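Putative Acetyltransferase (Lactobacillus plantarum WCFS1, PDB 3EFA) probably transfers an acetyl group from acetyl-coenzyme A to an amine of a still unidentified substrate, as other GNAT-family N-acetyltransferases do. Local coordinates at residues 58-63 with 77-82. Sequence-based numbering, arbitrary orientation.
Sequences PITTLR and VCTRKA. With FMT (formic acid), chain C.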
ATOM      1  N   PRO A  58     -24.203  -7.258  21.069  1.00 38.69           N
ATOM      2  CA  PRO A  58     -23.371  -6.849  19.927  1.00 41.36           C
ATOM      3  C   PRO A  58     -22.938  -8.087  19.141  1.00 41.96           C
ATOM      4  O   PRO A  58     -22.636  -9.093  19.783  1.00 38.53           O
ATOM      5  CB  PRO A  58     -22.162  -6.184  20.593  1.00 33.40           C
ATOM      6  CG  PRO A  58     -22.060  -6.805  21.950  1.00 33.48           C
ATOM      7  CD  PRO A  58     -23.463  -7.248  22.347  1.00 35.25           C
ATOM      8  N   ILE A  59     -22.916  -8.030  17.807  1.00 38.45           N
ATOM      9  CA  ILE A  59     -22.564  -9.216  17.005  1.00 38.67           C
ATOM     10  C   ILE A  59     -21.433  -9.046  15.972  1.00 40.34           C
ATOM     11  O   ILE A  59     -20.807 -10.032  15.557  1.00 36.21           O
ATOM     12  CB  ILE A  59     -23.798  -9.855  16.302  1.00 39.31           C
ATOM     13  CG1 ILE A  59     -24.383  -8.913  15.251  1.00 41.51           C
ATOM     14  CG2 ILE A  59     -24.856 -10.281  17.316  1.00 34.95           C
ATOM     15  CD1 ILE A  59     -25.309  -9.619  14.252  1.00 41.54           C
ATOM     16  N   THR A  60     -21.169  -7.817  15.545  1.00 33.02           N
ATOM     17  CA  THR A  60     -20.066  -7.586  14.624  1.00 35.26           C
ATOM     18  C   THR A  60     -19.474  -6.187  14.864  1.00 42.78           C
ATOM     19  O   THR A  60     -20.176  -5.296  15.368  1.00 37.69           O
ATOM     20  CB  THR A  60     -20.502  -7.846  13.135  1.00 40.23           C
ATOM     21  OG1 THR A  60     -19.351  -7.882  12.280  1.00 35.36           O
ATOM     22  CG2 THR A  60     -21.498  -6.784  12.643  1.00 31.25           C
ATOM     23  N   THR A  61     -18.185  -6.012  14.550  1.00 35.10           N
ATOM     24  CA  THR A  61     -17.470  -4.769  14.869  1.00 31.72           C
ATOM     25  C   THR A  61     -16.309  -4.463  13.918  1.00 30.10           C
ATOM     26  O   THR A  61     -15.751  -5.357  13.287  1.00 37.43           O
ATOM     27  CB  THR A  61     -16.907  -4.778  16.337  1.00 36.47           C
ATOM     28  OG1 THR A  61     -16.302  -3.513  16.637  1.00 32.68           O
ATOM     29  CG2 THR A  61     -15.849  -5.862  16.508  1.00 32.15           C
ATOM     30  N   LEU A  62     -15.954  -3.188  13.829  1.00 34.33           N
ATOM     31  CA  LEU A  62     -14.704  -2.763  13.190  1.00 38.90           C
ATOM     32  C   LEU A  62     -14.126  -1.504  13.874  1.00 38.95           C
ATOM     33  O   LEU A  62     -14.848  -0.774  14.563  1.00 36.12           O
ATOM     34  CB  LEU A  62     -14.891  -2.557  11.674  1.00 45.27           C
ATOM     35  CG  LEU A  62     -15.803  -1.448  11.125  1.00 44.55           C
ATOM     36  CD1 LEU A  62     -15.135  -0.069  11.173  1.00 36.59           C
ATOM     37  CD2 LEU A  62     -16.229  -1.778   9.694  1.00 35.88           C
ATOM     38  N   ARG A  63     -12.829  -1.265  13.695  1.00 39.09           N
ATOM     39  CA  ARG A  63     -12.163  -0.119  14.312  1.00 33.20           C
ATOM     40  C   ARG A  63     -11.912   0.996  13.285  1.00 38.57           C
ATOM     41  O   ARG A  63     -11.389   0.750  12.184  1.00 35.35           O
ATOM     42  CB  ARG A  63     -10.841  -0.548  14.987  1.00 36.41           C
ATOM     43  CG  ARG A  63     -10.099   0.591  15.755  1.00 38.63           C
ATOM     44  CD  ARG A  63      -8.915   0.088  16.610  1.00 33.30           C
ATOM     45  NE  ARG A  63      -7.710  -0.193  15.814  1.00 38.59           N
ATOM     46  CZ  ARG A  63      -6.521  -0.539  16.316  1.00 40.27           C
ATOM     47  NH1 ARG A  63      -6.348  -0.652  17.639  1.00 34.65           N
ATOM     48  NH2 ARG A  63      -5.495  -0.765  15.491  1.00 34.51           N
ATOM     49  N   VAL A  77     -11.516  -6.142  12.302  1.00 35.82           N
ATOM     50  CA  VAL A  77     -12.812  -6.581  11.773  1.00 38.31           C
ATOM     51  C   VAL A  77     -13.179  -8.005  12.217  1.00 45.47           C
ATOM     52  O   VAL A  77     -12.417  -8.937  11.983  1.00 50.24           O
ATOM     53  CB  VAL A  77     -12.770  -6.568  10.235  1.00 36.41           C
ATOM     54  CG1 VAL A  77     -14.162  -6.809   9.640  1.00 31.50           C
ATOM     55  CG2 VAL A  77     -12.153  -5.246   9.723  1.00 36.90           C
ATOM     56  N   CYS A  78     -14.336  -8.183  12.854  1.00 41.15           N
ATOM     57  CA  CYS A  78     -14.738  -9.521  13.305  1.00 35.02           C
ATOM     58  C   CYS A  78     -16.220  -9.659  13.673  1.00 35.51           C
ATOM     59  O   CYS A  78     -16.912  -8.667  13.931  1.00 37.94           O
ATOM     60  CB  CYS A  78     -13.836 -10.016  14.454  1.00 41.20           C
ATOM     61  SG  CYS A  78     -13.983  -9.146  16.057  1.00 40.73           S
ATOM     62  N   THR A  79     -16.692 -10.904  13.700  1.00 36.41           N
ATOM     63  CA  THR A  79     -18.106 -11.203  13.920  1.00 32.43           C
ATOM     64  C   THR A  79     -18.265 -12.343  14.923  1.00 40.34           C
ATOM     65  O   THR A  79     -17.539 -13.337  14.850  1.00 42.64           O
ATOM     66  CB  THR A  79     -18.794 -11.612  12.590  1.00 39.40           C
ATOM     67  OG1 THR A  79     -18.795 -10.501  11.685  1.00 39.18           O
ATOM     68  CG2 THR A  79     -20.241 -12.086  12.823  1.00 41.69           C
ATOM     69  N   ARG A  80     -19.210 -12.200  15.852  1.00 37.19           N
ATOM     70  CA  ARG A  80     -19.513 -13.258  16.818  1.00 37.45           C
ATOM     71  C   ARG A  80     -19.780 -14.578  16.081  1.00 45.65           C
ATOM     72  O   ARG A  80     -20.487 -14.603  15.056  1.00 38.77           O
ATOM     73  CB  ARG A  80     -20.715 -12.872  17.701  1.00 40.66           C
ATOM     74  CG  ARG A  80     -20.905 -13.767  18.928  1.00 46.20           C
ATOM     75  CD  ARG A  80     -22.171 -13.444  19.727  1.00 47.12           C
ATOM     76  NE  ARG A  80     -22.135 -12.138  20.374  1.00 50.11           N
ATOM     77  CZ  ARG A  80     -22.138 -11.928  21.696  1.00 47.98           C
ATOM     78  NH1 ARG A  80     -22.168 -12.939  22.559  1.00 37.58           N
ATOM     79  NH2 ARG A  80     -22.118 -10.687  22.163  1.00 43.08           N
ATOM     80  N   LYS A  81     -19.224 -15.666  16.612  1.00 46.01           N
ATOM     81  CA  LYS A  81     -19.200 -16.945  15.912  1.00 57.56           C
ATOM     82  C   LYS A  81     -20.565 -17.464  15.455  1.00 59.12           C
ATOM     83  O   LYS A  81     -20.722 -17.906  14.311  1.00 58.18           O
ATOM     84  CB  LYS A  81     -18.490 -18.015  16.740  1.00 58.14           C
ATOM     85  CG  LYS A  81     -17.961 -19.157  15.881  1.00 67.72           C
ATOM     86  CD  LYS A  81     -17.694 -20.410  16.692  1.00 74.59           C
ATOM     87  CE  LYS A  81     -17.265 -21.557  15.788  1.00 78.85           C
ATOM     88  NZ  LYS A  81     -17.233 -22.857  16.512  1.00 86.50           N
ATOM     89  N   ALA A  82     -21.555 -17.419  16.333  1.00 46.94           N
ATOM     90  CA  ALA A  82     -22.856 -17.963  15.974  1.00 52.74           C
ATOM     91  C   ALA A  82     -23.558 -17.175  14.852  1.00 58.38           C
ATOM     92  O   ALA A  82     -24.528 -17.657  14.270  1.00 61.98           O
ATOM     93  CB  ALA A  82     -23.751 -18.069  17.216  1.00 55.51           C
TER
HETATM   94  C   FMT C 202     -19.512 -12.060   8.748  1.00 64.17           C
HETATM   95  O1  FMT C 202     -20.480 -11.351   9.037  1.00 57.02           O
HETATM   96  O2  FMT C 202     -19.553 -13.290   8.669  1.00 67.40           O
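The guanidinium of R80 meets the carbonyl of P58 edge-on, at the end of the antiparallel hairpin of strands 57-66 and 71-79 in this GNAT-type sheet, where strand 71-79 passes into loop. NE and NH2 grip that one oxygen side-on, NH2 to O at 2.9 Å. The oxygen lies close to the guanidinium plane, and both nitrogens approach in the plane of the carbonyl. A bend at chi3 (-67°) brings NE to the P58 oxygen, with NH2 beside it, and NH2 also sits against the proline ring, 3.7 Å from CD. The backbone N of R80 donates to I59 O as well. An alanine here would probably leave the P58 carbonyl without either side-chain donor and the ring without its guanidinium neighbour.

One step along, T60 and T79 form a non-hydrogen-bonded pair whose hydroxyls meet on the sheet face toward helix 88-102, OG1 to OG1 at 2.7 Å. T60 OG1, anti to its own backbone N (chi1 -168°), also lies 3.0 Å from C78 O. That carbonyl also accepts from the backbone N of T61. T61 and C78 make the hydrogen-bonded pair, their side chains on the other face, where helix 12-29 packs: the T61 methyl CG2 rests 3.8 Å from C78 SG, while T61 OG1 is engaged by A49 O of strand 48-52. Farther on, L62 CB makes a looser apolar contact with V77 CG2, at 4.3 Å. On the threonine face a formic acid, probably from the crystallisation liquor, is held by the backbone N atoms of G85 and G89, its O1 a weak 3.3 Å from T79 OG1.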